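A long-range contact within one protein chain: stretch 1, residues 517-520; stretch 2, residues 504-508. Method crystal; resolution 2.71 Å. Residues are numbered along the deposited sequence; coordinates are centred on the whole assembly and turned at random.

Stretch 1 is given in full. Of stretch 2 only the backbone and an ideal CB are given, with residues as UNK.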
ATOM      1  N   ALA A 517      19.609 -19.328 -17.300  1.00 60.05           N
ATOM      2  CA  ALA A 517      20.893 -19.018 -16.717  1.00 59.66           C
ATOM      3  C   ALA A 517      21.493 -20.180 -15.977  1.00 59.63           C
ATOM      4  O   ALA A 517      20.834 -21.139 -15.710  1.00 59.28           O
ATOM      5  CB  ALA A 517      20.783 -17.858 -15.832  1.00 59.30           C
ATOM      6  N   VAL A 518      22.774 -20.070 -15.662  1.00 59.72           N
ATOM      7  CA  VAL A 518      23.524 -21.136 -15.021  1.00 59.83           C
ATOM      8  C   VAL A 518      24.836 -20.524 -14.537  1.00 59.93           C
ATOM      9  O   VAL A 518      25.147 -19.468 -14.972  1.00 59.98           O
ATOM     10  CB  VAL A 518      23.637 -22.345 -15.992  1.00 59.95           C
ATOM     11  CG1 VAL A 518      24.434 -22.011 -17.195  1.00 59.97           C
ATOM     12  CG2 VAL A 518      24.206 -23.518 -15.326  1.00 59.34           C
ATOM     13  N   LEU A 519      25.562 -21.132 -13.605  1.00 60.77           N
ATOM     14  CA  LEU A 519      26.791 -20.547 -13.011  1.00 61.52           C
ATOM     15  C   LEU A 519      27.996 -20.408 -13.980  1.00 61.82           C
ATOM     16  O   LEU A 519      27.987 -20.969 -15.061  1.00 61.71           O
ATOM     17  CB  LEU A 519      27.198 -21.337 -11.766  1.00 61.64           C
ATOM     18  CG  LEU A 519      26.622 -20.872 -10.426  1.00 62.02           C
ATOM     19  CD1 LEU A 519      26.960 -21.767  -9.244  1.00 62.05           C
ATOM     20  CD2 LEU A 519      26.864 -19.412 -10.108  1.00 61.76           C
ATOM     21  N   ALA A 520      29.023 -19.653 -13.598  1.00 62.52           N
ATOM     22  CA  ALA A 520      30.219 -19.448 -14.455  1.00 63.16           C
ATOM     23  C   ALA A 520      31.532 -19.856 -13.789  1.00 63.45           C
ATOM     24  O   ALA A 520      31.911 -21.020 -13.776  1.00 63.31           O
ATOM     25  CB  ALA A 520      30.313 -17.999 -14.911  1.00 63.05           C
ATOM     26  N   UNK A 504      27.327 -12.759  -7.969  1.00 65.36           N
ATOM     27  CA  UNK A 504      27.903 -13.959  -8.509  1.00 64.64           C
ATOM     28  C   UNK A 504      27.845 -13.967  -9.999  1.00 64.22           C
ATOM     29  O   UNK A 504      26.911 -13.469 -10.565  1.00 63.86           O
ATOM     30  CB  UNK A 504      27.199 -15.196  -7.948  1.00 64.64           C
ATOM     31  N   UNK A 505      28.856 -14.550 -10.628  1.00 63.92           N
ATOM     32  CA  UNK A 505      28.942 -14.559 -12.081  1.00 63.36           C
ATOM     33  C   UNK A 505      28.116 -15.700 -12.637  1.00 62.14           C
ATOM     34  O   UNK A 505      28.140 -16.819 -12.126  1.00 61.50           O
ATOM     35  CB  UNK A 505      30.396 -14.674 -12.543  1.00 63.36           C
ATOM     36  N   UNK A 506      27.362 -15.391 -13.676  1.00 61.27           N
ATOM     37  CA  UNK A 506      26.488 -16.352 -14.334  1.00 60.66           C
ATOM     38  C   UNK A 506      26.571 -16.183 -15.843  1.00 60.46           C
ATOM     39  O   UNK A 506      26.979 -15.127 -16.343  1.00 60.24           O
ATOM     40  CB  UNK A 506      25.044 -16.190 -13.855  1.00 60.66           C
ATOM     41  N   UNK A 507      26.172 -17.220 -16.570  1.00 60.28           N
ATOM     42  CA  UNK A 507      26.122 -17.154 -18.028  1.00 60.55           C
ATOM     43  C   UNK A 507      24.649 -17.245 -18.462  1.00 60.04           C
ATOM     44  O   UNK A 507      23.952 -18.177 -18.097  1.00 59.99           O
ATOM     45  CB  UNK A 507      26.957 -18.270 -18.660  1.00 60.55           C
ATOM     46  N   UNK A 508      24.181 -16.243 -19.197  1.00 59.83           N
ATOM     47  CA  UNK A 508      22.791 -16.158 -19.641  1.00 59.77           C
ATOM     48  C   UNK A 508      22.728 -16.447 -21.148  1.00 60.13           C
ATOM     49  O   UNK A 508      23.550 -15.953 -21.915  1.00 59.91           O
ATOM     50  CB  UNK A 508      22.200 -14.783 -19.323  1.00 59.77           C
TER

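Two extended segments run roughly antiparallel here, their axes 4.7 Å apart at closest approach and their directions 144° apart; backbone hydrogen bonds and a few apolar side-chain pairs make the contact.

Position 504 lies before the strand. Its CA-to-CB bond points toward stretch 1, yet the nearest atom to the ideal CB is Leu519 CD2, 4.7 Å away. No charge or polar group is offered, so a small or modest apolar residue would suit, and many others could be accommodated. The deposited residue is Ala504, which adds little to the contact.

At 505 the backbone does the binding: the carbonyl O accepts a weak hydrogen bond from Ala520 N at 3.3 Å, bent to 128° at the hydrogen. The CB points sideways, 4.1 Å from Ala520 CB, and stretch 1 places no acidic side chain near it. Almost any residue whose CB can rest on that methyl would do, including a long polar one. It is Lys505; its CB lies 4.1 Å from Ala520 CB, while the chain leads its amine away from stretch 1.

Position 506 pairs with Leu519 without backbone hydrogen bonds between them, at a CA-CA distance of 4.4 Å. Its CA-to-CB bond points sideways, and its ideal CB is 3.5 Å from Val518 O and 5.0 Å from Ala517 CB. The extended backbone, phi/psi -138/160, favors beta-branched residues, and the neighboring methyls favor apolar ones; valine, isoleucine or leucine would be reasonable. Ile506 is found, and its two arms reach different neighbors: CD1 comes within 4.4 Å of Ala517 CB, and CG2 within 4.2 Å of Leu519 CD2.

Position 507 holds the best hydrogen bond of the contact, from its own N to Val518 O, 2.9 Å long and nearly straight at 168°. The return bond, from Val518 N to the O of 507, is weak at 3.3 Å and 131°; that same O also receives a CA-H contact from Ala517 CA at 3.5 Å. The CB lies on the same face as the Val518 side chain, so an apolar, preferably beta-branched residue fits: valine, isoleucine, perhaps threonine. Val507 fills the place, with its CG1 3.7 Å from Val518 CG1, and it has the largest area covered by stretch 1 among the five.

At 508 the CB turns to the face carrying Ala517, whose CB is 4.9 Å from the ideal CB. Strand angles of -107/135 suit beta-branched residues, but so short a partner selects weakly. Val508 is deposited, and its CB is 4.8 Å from Ala517 CB, the nearest its side chain comes to stretch 1.

Stretch 2, residues 504-508: AKIVV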
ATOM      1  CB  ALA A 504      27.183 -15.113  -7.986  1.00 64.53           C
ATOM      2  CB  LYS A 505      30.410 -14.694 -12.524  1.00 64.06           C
ATOM      3  CG  LYS A 505      31.287 -13.427 -12.356  1.00 66.17           C
ATOM      4  CD  LYS A 505      31.038 -12.404 -13.520  1.00 70.00           C
ATOM      5  CE  LYS A 505      32.156 -11.344 -13.689  1.00 70.97           C
ATOM      6  NZ  LYS A 505      32.580 -10.763 -12.391  1.00 70.89           N
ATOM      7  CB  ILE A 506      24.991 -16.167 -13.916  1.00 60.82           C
ATOM      8  CG1 ILE A 506      24.580 -14.686 -13.918  1.00 60.08           C
ATOM      9  CG2 ILE A 506      24.717 -16.837 -12.583  1.00 60.42           C
ATOM     10  CD1 ILE A 506      23.268 -14.440 -14.552  1.00 58.58           C
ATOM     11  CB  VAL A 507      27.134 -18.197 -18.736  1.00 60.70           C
ATOM     12  CG1 VAL A 507      26.526 -19.561 -18.960  1.00 61.50           C
ATOM     13  CG2 VAL A 507      27.663 -17.673 -20.074  1.00 61.08           C
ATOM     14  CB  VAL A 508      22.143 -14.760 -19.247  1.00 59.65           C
ATOM     15  CG1 VAL A 508      23.002 -13.590 -19.693  1.00 59.56           C
ATOM     16  CG2 VAL A 508      20.765 -14.583 -19.799  1.00 59.09           C
TER
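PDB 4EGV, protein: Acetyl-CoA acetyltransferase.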